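PDB 6T7J: carbon monoxide dehydrogenase, which probably catalyses the reversible oxidation of carbon monoxide to carbon dioxide at its cluster C, with further iron-sulfur clusters relaying the electrons. Local coordinates for residues E28-K33 / Q353-K358; A104-E109 / E363-I368; K129-A134 / I139-K144; T244-K249 / I422-G427. All coordinates share one frame; numbering follows the deposited sequence.

Overall arrangement
Interactions 1 and 2 flank strand 358-361 of a parallel sheet: residues 353-358 lead into it, residues 363-368 follow. Their first partners come from helix 20-30 and helix 81-115, with about 29 Å between centres. Interaction 3 is local, joining helix 127-136 to the loop that follows it; its centre is about 52 Å from that of interaction 1. Interaction 4 sets the approach to strand 248-252 beside helix 419-425 and touches interaction 3 where Lys129 packs on Thr244. Along the chain, interactions 1, 2 and 4 alternate their segments, tying early parts to later ones; interaction 3 falls between those of 1 and 2 and closes before interaction 4 opens. Interaction 2 also borders the second subunit.

Interaction 1: residues E28-K33 / Q353-K358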
loop_
_atom_site.group_PDB
_atom_site.type_symbol
_atom_site.label_atom_id
_atom_site.label_comp_id
_atom_site.label_asym_id
_atom_site.label_seq_id
_atom_site.Cartn_x
_atom_site.Cartn_y
_atom_site.Cartn_z
ATOM N N GLU A 28 0.558 4.361 37.070
ATOM C CA GLU A 28 -0.327 5.437 37.509
ATOM C C GLU A 28 0.311 6.258 38.622
ATOM O O GLU A 28 0.313 7.494 38.576
ATOM C CB GLU A 28 -1.665 4.862 37.968
ATOM C CG GLU A 28 -2.471 4.235 36.854
ATOM C CD GLU A 28 -3.956 4.385 37.064
ATOM O OE1 GLU A 28 -4.353 4.852 38.151
ATOM O OE2 GLU A 28 -4.724 4.032 36.144
ATOM N N GLU A 29 0.863 5.588 39.636
ATOM C CA GLU A 29 1.456 6.326 40.747
ATOM C C GLU A 29 2.721 7.062 40.320
ATOM O O GLU A 29 3.088 8.067 40.939
ATOM C CB GLU A 29 1.739 5.388 41.920
ATOM C CG GLU A 29 0.575 5.275 42.904
ATOM C CD GLU A 29 0.659 6.278 44.045
ATOM O OE1 GLU A 29 1.224 5.927 45.105
ATOM O OE2 GLU A 29 0.160 7.414 43.885
ATOM N N GLU A 30 3.390 6.594 39.267
ATOM C CA GLU A 30 4.519 7.320 38.702
ATOM C C GLU A 30 4.103 8.337 37.648
ATOM O O GLU A 30 4.953 9.107 37.185
ATOM C CB GLU A 30 5.529 6.341 38.093
ATOM C CG GLU A 30 6.668 5.967 39.025
ATOM C CD GLU A 30 7.244 4.602 38.712
ATOM O OE1 GLU A 30 7.169 3.711 39.583
ATOM O OE2 GLU A 30 7.771 4.421 37.594
ATOM N N GLY A 31 2.830 8.360 37.260
ATOM C CA GLY A 31 2.376 9.290 36.247
ATOM C C GLY A 31 2.780 8.922 34.839
ATOM O O GLY A 31 3.015 9.813 34.016
ATOM N N ILE A 32 2.870 7.630 34.537
ATOM C CA ILE A 32 3.298 7.141 33.231
ATOM C C ILE A 32 2.088 6.531 32.538
ATOM O O ILE A 32 1.459 5.607 33.069
ATOM C CB ILE A 32 4.439 6.120 33.357
ATOM C CG1 ILE A 32 5.693 6.796 33.917
ATOM C CG2 ILE A 32 4.728 5.476 32.013
ATOM C CD1 ILE A 32 6.830 5.838 34.198
ATOM N N LYS A 33 1.765 7.044 31.353
ATOM C CA LYS A 33 0.613 6.563 30.602
ATOM C C LYS A 33 0.951 5.265 29.880
ATOM O O LYS A 33 2.013 5.144 29.263
ATOM C CB LYS A 33 0.152 7.614 29.593
ATOM C CG LYS A 33 -0.249 8.947 30.204
ATOM C CD LYS A 33 -1.041 9.787 29.210
ATOM C CE LYS A 33 -1.131 11.237 29.653
ATOM N NZ LYS A 33 -2.069 12.022 28.806
ATOM N N GLN A 353 12.001 6.982 29.046
ATOM C CA GLN A 353 12.646 8.218 29.461
ATOM C C GLN A 353 12.380 8.560 30.920
ATOM O O GLN A 353 13.027 9.468 31.452
ATOM C CB GLN A 353 12.207 9.371 28.556
ATOM C CG GLN A 353 13.155 9.601 27.388
ATOM C CD GLN A 353 12.535 10.422 26.274
ATOM O OE1 GLN A 353 11.318 10.589 26.212
ATOM N NE2 GLN A 353 13.375 10.938 25.384
ATOM N N CYS A 354 11.461 7.860 31.580
ATOM C CA CYS A 354 11.272 8.033 33.013
ATOM C C CYS A 354 12.094 7.039 33.824
ATOM O O CYS A 354 11.952 6.986 35.049
ATOM C CB CYS A 354 9.788 7.922 33.369
ATOM S SG CYS A 354 8.803 9.344 32.839
ATOM N N TYR A 355 12.940 6.256 33.165
ATOM C CA TYR A 355 13.874 5.363 33.838
ATOM C C TYR A 355 15.250 5.577 33.211
ATOM O O TYR A 355 15.524 6.594 32.560
ATOM C CB TYR A 355 13.422 3.900 33.733
ATOM C CG TYR A 355 12.056 3.615 34.311
ATOM C CD1 TYR A 355 10.905 3.815 33.559
ATOM C CD2 TYR A 355 11.918 3.130 35.606
ATOM C CE1 TYR A 355 9.654 3.550 34.085
ATOM C CE2 TYR A 355 10.672 2.862 36.140
ATOM C CZ TYR A 355 9.545 3.075 35.376
ATOM O OH TYR A 355 8.304 2.809 35.904
ATOM N N HIS A 356 16.137 4.605 33.406
ATOM C CA HIS A 356 17.422 4.564 32.725
ATOM C C HIS A 356 17.364 3.796 31.412
ATOM O O HIS A 356 18.325 3.855 30.637
ATOM C CB HIS A 356 18.478 3.923 33.633
ATOM C CG HIS A 356 18.239 2.468 33.902
ATOM N ND1 HIS A 356 16.978 1.937 34.066
ATOM C CD2 HIS A 356 19.102 1.433 34.037
ATOM C CE1 HIS A 356 17.073 0.639 34.289
ATOM N NE2 HIS A 356 18.351 0.308 34.276
ATOM N N THR A 357 16.257 3.101 31.150
ATOM C CA THR A 357 16.167 2.160 30.042
ATOM C C THR A 357 16.497 2.821 28.710
ATOM O O THR A 357 16.042 3.930 28.417
ATOM C CB THR A 357 14.759 1.561 29.988
ATOM O OG1 THR A 357 14.489 0.866 31.212
ATOM C CG2 THR A 357 14.622 0.602 28.813
ATOM N N LYS A 358 17.292 2.124 27.901
ATOM C CA LYS A 358 17.647 2.573 26.562
ATOM C C LYS A 358 16.860 1.780 25.521
ATOM O O LYS A 358 16.892 0.545 25.513
ATOM C CB LYS A 358 19.149 2.426 26.317
ATOM C CG LYS A 358 20.002 3.350 27.170
ATOM C CD LYS A 358 21.302 2.681 27.578
ATOM C CE LYS A 358 22.284 3.692 28.149
ATOM N NZ LYS A 358 22.700 4.701 27.134
#
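The carboxylate of Glu30 meets the hydroxyl of Tyr355, which donates to OE2. The refined separation of OE2 and Tyr355 OH, 2.4 Å, is shorter than an ordinary hydrogen bond, so its exact value is doubtful. OE2 also has a long, weak ion pair with Arg403, while OE1 forms a salt bridge with Lys26; both oxygens of this partly exposed acid thus have a cationic neighbour. The Glu30 chain runs extended beyond CG and crosses the tyrosine side chain at about a right angle, with the carboxylate and ring planes 70° apart. Tyr355 has its CG anti to its own carbonyl carbon (chi1 -59°), a setting in which the CB bond does not aim at the helix end but the hydroxyl still arrives there.

Beside this polar link lies an apolar one. The CD1 methyl of Ile32 sits 3.6 Å from CE1 of Tyr355 and 3.7 Å from CB of Cys354, approaching the ring obliquely. Farther back along the isoleucine, CG1 is 4.2 Å from the SG of Cys354. Ile32 is buried and follows the end of helix 20-30, where Gly31 takes a positive phi in a Schellman motif; the chain turns there, and Ile32 points toward the loop.

Arg403 also makes a cation-pi contact with Tyr355 and bonds the carbonyl O of Cys354. Ile32 and Tyr355 both pack on Ile330 of helix 325-330, and Ile32 reaches Val351 of helix 347-352. The N-terminal helix 20-30 is in this way set against the loop that runs from helix 347-352 into strand 358-361.

Interaction 2: residues A104-E109 / E363-I368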
loop_
_atom_site.group_PDB
_atom_site.type_symbol
_atom_site.label_atom_id
_atom_site.label_comp_id
_atom_site.label_asym_id
_atom_site.label_seq_id
_atom_site.Cartn_x
_atom_site.Cartn_y
_atom_site.Cartn_z
ATOM N N ALA A 104 10.170 -11.343 5.342
ATOM C CA ALA A 104 10.700 -12.414 4.506
ATOM C C ALA A 104 11.835 -11.920 3.619
ATOM O O ALA A 104 12.795 -12.652 3.370
ATOM C CB ALA A 104 9.584 -13.013 3.655
ATOM N N ARG A 105 11.743 -10.681 3.132
ATOM C CA ARG A 105 12.762 -10.148 2.232
ATOM C C ARG A 105 14.091 -9.970 2.946
ATOM O O ARG A 105 15.151 -10.267 2.381
ATOM C CB ARG A 105 12.291 -8.820 1.638
ATOM C CG ARG A 105 13.014 -8.409 0.364
ATOM C CD ARG A 105 12.814 -6.929 0.072
ATOM N NE ARG A 105 11.457 -6.482 0.376
ATOM C CZ ARG A 105 10.469 -6.429 -0.513
ATOM N NH1 ARG A 105 9.266 -6.010 -0.147
ATOM N NH2 ARG A 105 10.680 -6.798 -1.769
ATOM N N ASP A 106 14.059 -9.482 4.188
ATOM C CA ASP A 106 15.295 -9.371 4.958
ATOM C C ASP A 106 15.912 -10.745 5.210
ATOM O O ASP A 106 17.135 -10.930 5.064
ATOM C CB ASP A 106 15.027 -8.644 6.275
ATOM C CG ASP A 106 14.729 -7.169 6.071
ATOM O OD1 ASP A 106 15.125 -6.625 5.018
ATOM O OD2 ASP A 106 14.098 -6.557 6.959
ATOM N N VAL A 107 15.083 -11.730 5.574
ATOM C CA VAL A 107 15.668 -13.053 5.792
ATOM C C VAL A 107 16.189 -13.642 4.481
ATOM O O VAL A 107 17.200 -14.354 4.472
ATOM C CB VAL A 107 14.672 -14.002 6.483
ATOM C CG1 VAL A 107 15.372 -15.300 6.863
ATOM C CG2 VAL A 107 14.090 -13.342 7.720
ATOM N N VAL A 108 15.531 -13.343 3.356
ATOM C CA VAL A 108 16.008 -13.808 2.055
ATOM C C VAL A 108 17.359 -13.189 1.734
ATOM O O VAL A 108 18.254 -13.856 1.202
ATOM C CB VAL A 108 14.974 -13.489 0.959
ATOM C CG1 VAL A 108 15.629 -13.506 -0.419
ATOM C CG2 VAL A 108 13.824 -14.470 1.003
ATOM N N GLU A 109 17.522 -11.898 2.035
ATOM C CA GLU A 109 18.805 -11.236 1.814
ATOM C C GLU A 109 19.915 -11.922 2.602
ATOM O O GLU A 109 20.986 -12.225 2.057
ATOM C CB GLU A 109 18.704 -9.758 2.195
ATOM C CG GLU A 109 17.896 -8.919 1.212
ATOM C CD GLU A 109 17.455 -7.585 1.797
ATOM O OE1 GLU A 109 18.087 -7.118 2.771
ATOM O OE2 GLU A 109 16.475 -7.005 1.280
ATOM N N GLU A 363 17.110 -1.199 12.843
ATOM C CA GLU A 363 16.789 -1.442 11.447
ATOM C C GLU A 363 16.428 -0.134 10.752
ATOM O O GLU A 363 15.762 0.718 11.351
ATOM C CB GLU A 363 15.623 -2.445 11.332
ATOM C CG GLU A 363 14.907 -2.460 9.988
ATOM C CD GLU A 363 15.530 -3.427 9.000
ATOM O OE1 GLU A 363 16.126 -4.433 9.443
ATOM O OE2 GLU A 363 15.426 -3.177 7.779
ATOM N N PRO A 364 16.858 0.062 9.502
ATOM C CA PRO A 364 16.564 1.334 8.815
ATOM C C PRO A 364 15.082 1.592 8.588
ATOM O O PRO A 364 14.709 2.732 8.281
ATOM C CB PRO A 364 17.317 1.198 7.483
ATOM C CG PRO A 364 17.499 -0.279 7.298
ATOM C CD PRO A 364 17.702 -0.821 8.680
ATOM N N LYS A 365 14.227 0.583 8.721
ATOM C CA LYS A 365 12.791 0.762 8.563
ATOM C C LYS A 365 12.072 0.956 9.892
ATOM O O LYS A 365 10.856 1.174 9.897
ATOM C CB LYS A 365 12.189 -0.430 7.811
ATOM C CG LYS A 365 12.704 -0.584 6.388
ATOM C CD LYS A 365 12.001 -1.713 5.661
ATOM C CE LYS A 365 12.368 -3.068 6.245
ATOM N NZ LYS A 365 13.796 -3.424 5.995
ATOM N N GLY A 366 12.786 0.889 11.011
ATOM C CA GLY A 366 12.168 1.057 12.311
ATOM C C GLY A 366 12.799 2.155 13.140
ATOM O O GLY A 366 13.547 1.882 14.083
ATOM N N HIS A 367 12.506 3.405 12.798
ATOM C CA HIS A 367 13.010 4.553 13.535
ATOM C C HIS A 367 11.941 5.062 14.491
ATOM O O HIS A 367 10.752 5.094 14.153
ATOM C CB HIS A 367 13.435 5.674 12.584
ATOM C CG HIS A 367 14.559 5.300 11.667
ATOM N ND1 HIS A 367 15.885 5.436 12.019
ATOM C CD2 HIS A 367 14.554 4.801 10.409
ATOM C CE1 HIS A 367 16.648 5.033 11.018
ATOM N NE2 HIS A 367 15.864 4.642 10.030
ATOM N N ILE A 368 12.368 5.448 15.695
ATOM C CA ILE A 368 11.493 6.029 16.694
ATOM C C ILE A 368 12.207 7.261 17.266
ATOM O O ILE A 368 13.295 7.112 17.839
ATOM C CB ILE A 368 11.130 5.052 17.818
ATOM C CG1 ILE A 368 10.654 3.715 17.242
ATOM C CG2 ILE A 368 10.060 5.644 18.719
ATOM C CD1 ILE A 368 10.662 2.580 18.241
#
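The carboxylates of Asp106 and Glu363 come from opposite directions and stand with their planes 29° apart, a single oxygen of the aspartate, OD2, lying 3.8 Å from OE1 and 3.7 Å from OE2 of the glutamate. Two like charges are brought this close with the ammonium of Lys365 beside both. Its NZ bonds Asp106 OD2 at 3.3 Å, on the syn lone pair, and is 3.6 Å from Asp106 OD1. Toward Glu363 OE2 it forms a salt bridge whose modelled length is implausibly short and therefore doubtful. Lys365 folds back to do this: its chain bends at both outer torsions (chi3 -68°, chi4 -68°), across the type I turn from Glu363 to Gly366 that brings the two residues together.

OD2 of Asp106 has its strongest polar partner in Tyr341, whose hydroxyl hydrogen-bonds it. Lys365 also packs on Glu199 of the second subunit, so the network borders the dimer interface. Each carboxylate would tend to raise the other's proton affinity, while the ammonium, and at Asp106 the Tyr341 hydroxyl, would probably work the other way.

Interaction 3: residues K129-A134 / I139-K144; sequences KLKSLA and ISTEGK
Ile139 points its CB at the helix, 3.2 Å from the carbonyl O of Ala134, and the same atom comes 4.0 Å from the CB of Ala134, which points across rather than at it. Thr141, from the loop, lays its methyl against Lys131, about one turn before Ala134. Its CG2 is 3.6 Å from the carbonyl O of Lys131 and 4.0 Å from the CB of Lys131, resting on the helix backbone and the root of the lysine. With CG2 anti to its carbonyl carbon (OG1 at chi1 54°), Thr141 turns its methyl to the helix and still sends its hydroxyl to hydrogen-bond Glu135.

The backbone joins the same parts: Ile139 N donates to Ala134 O over 2.8 Å, with an N-H...O angle of 151° and the donor tilted 31° from the carbonyl plane. The extended Lys144 chain lies back along the turn, and its NZ donates to Ser140 O at 2.8 Å and also forms a salt bridge with Glu152.

A type II turn from Thr141 to Lys144, with Gly143 at positive phi, carries the chain into helix 146-162. Leu130 and Leu133 pack on Leu153 there, in a compact helix-loop-helix connection at the periphery.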
loop_
_atom_site.group_PDB
_atom_site.type_symbol
_atom_site.label_atom_id
_atom_site.label_comp_id
_atom_site.label_asym_id
_atom_site.label_seq_id
_atom_site.Cartn_x
_atom_site.Cartn_y
_atom_site.Cartn_z
ATOM N N LYS A 129 16.089 -29.486 5.441
ATOM C CA LYS A 129 15.005 -28.589 5.061
ATOM C C LYS A 129 15.329 -27.856 3.767
ATOM O O LYS A 129 14.462 -27.703 2.900
ATOM C CB LYS A 129 14.732 -27.593 6.188
ATOM C CG LYS A 129 13.379 -26.912 6.110
ATOM C CD LYS A 129 12.669 -26.957 7.455
ATOM C CE LYS A 129 11.421 -26.093 7.449
ATOM N NZ LYS A 129 10.543 -26.365 8.618
ATOM N N LEU A 130 16.577 -27.402 3.618
ATOM C CA LEU A 130 16.986 -26.705 2.403
ATOM C C LEU A 130 16.817 -27.596 1.176
ATOM O O LEU A 130 16.219 -27.187 0.173
ATOM C CB LEU A 130 18.436 -26.232 2.543
ATOM C CG LEU A 130 19.261 -25.928 1.289
ATOM C CD1 LEU A 130 18.636 -24.818 0.465
ATOM C CD2 LEU A 130 20.686 -25.558 1.674
ATOM N N LYS A 131 17.326 -28.828 1.247
ATOM C CA LYS A 131 17.230 -29.730 0.106
ATOM C C LYS A 131 15.780 -30.088 -0.204
ATOM O O LYS A 131 15.379 -30.115 -1.374
ATOM C CB LYS A 131 18.060 -30.988 0.363
ATOM C CG LYS A 131 19.560 -30.732 0.402
ATOM C CD LYS A 131 20.356 -32.003 0.153
ATOM C CE LYS A 131 21.193 -32.374 1.367
ATOM N NZ LYS A 131 22.451 -33.079 0.993
ATOM N N SER A 132 14.968 -30.345 0.826
ATOM C CA SER A 132 13.580 -30.724 0.575
ATOM C C SER A 132 12.781 -29.564 -0.006
ATOM O O SER A 132 11.982 -29.756 -0.933
ATOM C CB SER A 132 12.930 -31.238 1.859
ATOM O OG SER A 132 11.517 -31.220 1.751
ATOM N N LEU A 133 12.982 -28.351 0.518
ATOM C CA LEU A 133 12.291 -27.187 -0.028
ATOM C C LEU A 133 12.733 -26.906 -1.457
ATOM O O LEU A 133 11.913 -26.526 -2.302
ATOM C CB LEU A 133 12.533 -25.967 0.863
ATOM C CG LEU A 133 12.097 -24.607 0.309
ATOM C CD1 LEU A 133 10.599 -24.585 0.037
ATOM C CD2 LEU A 133 12.490 -23.484 1.259
ATOM N N ALA A 134 14.022 -27.096 -1.754
ATOM C CA ALA A 134 14.496 -26.890 -3.119
ATOM C C ALA A 134 13.907 -27.925 -4.069
ATOM O O ALA A 134 13.545 -27.595 -5.204
ATOM C CB ALA A 134 16.023 -26.925 -3.154
ATOM N N ILE A 139 14.004 -27.909 -7.990
ATOM C CA ILE A 139 15.456 -27.792 -8.061
ATOM C C ILE A 139 16.060 -29.141 -7.694
ATOM O O ILE A 139 15.830 -29.653 -6.591
ATOM C CB ILE A 139 15.981 -26.679 -7.139
ATOM C CG1 ILE A 139 15.430 -25.319 -7.579
ATOM C CG2 ILE A 139 17.505 -26.671 -7.119
ATOM C CD1 ILE A 139 15.416 -24.279 -6.485
ATOM N N SER A 140 16.824 -29.718 -8.619
ATOM C CA SER A 140 17.510 -30.972 -8.344
ATOM C C SER A 140 18.665 -30.737 -7.379
ATOM O O SER A 140 19.437 -29.787 -7.530
ATOM C CB SER A 140 18.023 -31.598 -9.640
ATOM O OG SER A 140 18.687 -32.823 -9.385
ATOM N N THR A 141 18.783 -31.616 -6.385
ATOM C CA THR A 141 19.764 -31.444 -5.320
ATOM C C THR A 141 21.005 -32.310 -5.479
ATOM O O THR A 141 22.068 -31.939 -4.971
ATOM C CB THR A 141 19.132 -31.750 -3.958
ATOM O OG1 THR A 141 18.527 -33.050 -3.988
ATOM C CG2 THR A 141 18.081 -30.707 -3.609
ATOM N N GLU A 142 20.906 -33.452 -6.154
ATOM C CA GLU A 142 22.010 -34.402 -6.137
ATOM C C GLU A 142 23.173 -33.904 -6.985
ATOM O O GLU A 142 22.984 -33.274 -8.030
ATOM C CB GLU A 142 21.543 -35.779 -6.613
ATOM C CG GLU A 142 21.093 -35.863 -8.057
ATOM C CD GLU A 142 20.912 -37.302 -8.507
ATOM O OE1 GLU A 142 21.897 -38.069 -8.455
ATOM O OE2 GLU A 142 19.785 -37.667 -8.900
ATOM N N GLY A 143 24.387 -34.182 -6.513
ATOM C CA GLY A 143 25.596 -33.724 -7.161
ATOM C C GLY A 143 25.990 -32.296 -6.854
ATOM O O GLY A 143 26.998 -31.824 -7.396
ATOM N N LYS A 144 25.244 -31.598 -6.001
ATOM C CA LYS A 144 25.470 -30.185 -5.741
ATOM C C LYS A 144 25.877 -29.958 -4.292
ATOM O O LYS A 144 25.426 -30.660 -3.381
ATOM C CB LYS A 144 24.220 -29.357 -6.055
ATOM C CG LYS A 144 23.813 -29.381 -7.514
ATOM C CD LYS A 144 22.495 -28.662 -7.726
ATOM C CE LYS A 144 22.083 -28.693 -9.188
ATOM N NZ LYS A 144 20.733 -28.103 -9.393
#

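Interaction 4: residues T244-K249 / I422-G427; sequences TPKPLK and IVEALG
Lys246 and Glu424 meet through their charged ends in a long salt bridge, NZ lying 3.7 Å from OE1. The second oxygen contributes less: OE2 is 4.0 Å from CD of the lysine, alongside its aliphatic part. The two side chains cross at about a right angle, the glutamate extended beyond CG and the lysine curled, its chain turned at chi2 (-57°) and again further out. That curl brings the ammonium over to the helix although the CB bond of Lys246 does not aim there. Both residues lie toward the surface, so solvent probably weakens the attraction.

Outside this first shell, Lys246 and Pro247 pack on Ala421, one turn earlier in helix 419-425. The loop before them is held by Thr244, hydrogen-bonded to Asp126, and by Pro245, whose carbonyl O accepts from the hydroxyl of Ser418. Leu248 then joins Ala415 by backbone bonds, in the two-stranded antiparallel sheet of strands 248-252 and 411-415.

Glu424 sits in the last turn of its helix. Gly427, the C-prime residue with positive phi, donates from its N to Glu424 O at 3.3 Å, and Gly428 N bonds Val423 O, closing the helix with a Schellman motif.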
loop_
_atom_site.group_PDB
_atom_site.type_symbol
_atom_site.label_atom_id
_atom_site.label_comp_id
_atom_site.label_asym_id
_atom_site.label_seq_id
_atom_site.Cartn_x
_atom_site.Cartn_y
_atom_site.Cartn_z
ATOM N N THR A 244 15.421 -25.908 12.736
ATOM C CA THR A 244 13.993 -26.173 12.874
ATOM C C THR A 244 13.660 -26.396 14.345
ATOM O O THR A 244 14.322 -27.205 15.009
ATOM C CB THR A 244 13.586 -27.392 12.047
ATOM O OG1 THR A 244 13.907 -27.166 10.669
ATOM C CG2 THR A 244 12.093 -27.650 12.177
ATOM N N PRO A 245 12.667 -25.698 14.893
ATOM C CA PRO A 245 12.367 -25.840 16.323
ATOM C C PRO A 245 12.004 -27.271 16.700
ATOM O O PRO A 245 11.296 -27.971 15.971
ATOM C CB PRO A 245 11.185 -24.886 16.531
ATOM C CG PRO A 245 11.338 -23.866 15.450
ATOM C CD PRO A 245 11.889 -24.615 14.268
ATOM N N LYS A 246 12.510 -27.697 17.848
ATOM C CA LYS A 246 12.213 -28.979 18.460
ATOM C C LYS A 246 11.748 -28.725 19.885
ATOM O O LYS A 246 12.075 -27.688 20.473
ATOM C CB LYS A 246 13.442 -29.901 18.452
ATOM C CG LYS A 246 13.812 -30.423 17.071
ATOM C CD LYS A 246 12.650 -31.167 16.426
ATOM C CE LYS A 246 12.610 -30.944 14.920
ATOM N NZ LYS A 246 13.816 -31.491 14.236
ATOM N N PRO A 247 10.968 -29.641 20.464
ATOM C CA PRO A 247 10.383 -29.379 21.787
ATOM C C PRO A 247 11.440 -29.080 22.840
ATOM O O PRO A 247 12.482 -29.732 22.913
ATOM C CB PRO A 247 9.628 -30.675 22.101
ATOM C CG PRO A 247 9.291 -31.234 20.763
ATOM C CD PRO A 247 10.463 -30.899 19.884
ATOM N N LEU A 248 11.157 -28.065 23.652
ATOM C CA LEU A 248 12.017 -27.668 24.756
ATOM C C LEU A 248 11.145 -27.005 25.814
ATOM O O LEU A 248 9.942 -26.814 25.622
ATOM C CB LEU A 248 13.140 -26.736 24.283
ATOM C CG LEU A 248 12.735 -25.483 23.501
ATOM C CD1 LEU A 248 12.460 -24.308 24.434
ATOM C CD2 LEU A 248 13.814 -25.121 22.496
ATOM N N LYS A 249 11.764 -26.640 26.933
ATOM C CA LYS A 249 11.068 -25.992 28.033
ATOM C C LYS A 249 11.746 -24.673 28.374
ATOM O O LYS A 249 12.966 -24.529 28.243
ATOM C CB LYS A 249 11.027 -26.892 29.273
ATOM C CG LYS A 249 10.395 -28.250 29.021
ATOM C CD LYS A 249 9.917 -28.886 30.311
ATOM C CE LYS A 249 11.061 -29.060 31.299
ATOM N NZ LYS A 249 10.561 -29.371 32.671
ATOM N N ILE A 422 6.270 -32.107 15.561
ATOM C CA ILE A 422 5.020 -32.816 15.813
ATOM C C ILE A 422 5.034 -34.185 15.144
ATOM O O ILE A 422 4.639 -35.188 15.751
ATOM C CB ILE A 422 3.823 -31.968 15.346
ATOM C CG1 ILE A 422 3.694 -30.712 16.209
ATOM C CG2 ILE A 422 2.539 -32.782 15.393
ATOM C CD1 ILE A 422 2.926 -29.595 15.545
ATOM N N VAL A 423 5.491 -34.253 13.891
ATOM C CA VAL A 423 5.550 -35.539 13.198
ATOM C C VAL A 423 6.537 -36.471 13.891
ATOM O O VAL A 423 6.304 -37.682 13.994
ATOM C CB VAL A 423 5.901 -35.335 11.712
ATOM C CG1 VAL A 423 6.186 -36.669 11.039
ATOM C CG2 VAL A 423 4.770 -34.615 10.998
ATOM N N GLU A 424 7.648 -35.922 14.392
ATOM C CA GLU A 424 8.584 -36.728 15.169
ATOM C C GLU A 424 7.948 -37.232 16.457
ATOM O O GLU A 424 8.268 -38.334 16.919
ATOM C CB GLU A 424 9.841 -35.916 15.486
ATOM C CG GLU A 424 10.958 -36.044 14.461
ATOM C CD GLU A 424 12.252 -35.402 14.933
ATOM O OE1 GLU A 424 13.150 -35.174 14.093
ATOM O OE2 GLU A 424 12.368 -35.125 16.147
ATOM N N ALA A 425 7.048 -36.442 17.048
ATOM C CA ALA A 425 6.367 -36.879 18.261
ATOM C C ALA A 425 5.420 -38.039 17.986
ATOM O O ALA A 425 5.189 -38.872 18.870
ATOM C CB ALA A 425 5.608 -35.710 18.888
ATOM N N LEU A 426 4.868 -38.113 16.778
ATOM C CA LEU A 426 3.952 -39.178 16.395
ATOM C C LEU A 426 4.668 -40.397 15.831
ATOM O O LEU A 426 4.017 -41.256 15.224
ATOM C CB LEU A 426 2.938 -38.660 15.371
ATOM C CG LEU A 426 2.059 -37.469 15.757
ATOM C CD1 LEU A 426 1.726 -36.639 14.526
ATOM C CD2 LEU A 426 0.790 -37.938 16.450
ATOM N N GLY A 427 5.984 -40.490 16.005
ATOM C CA GLY A 427 6.728 -41.621 15.490
ATOM C C GLY A 427 7.127 -41.516 14.038
ATOM O O GLY A 427 7.416 -42.541 13.413
#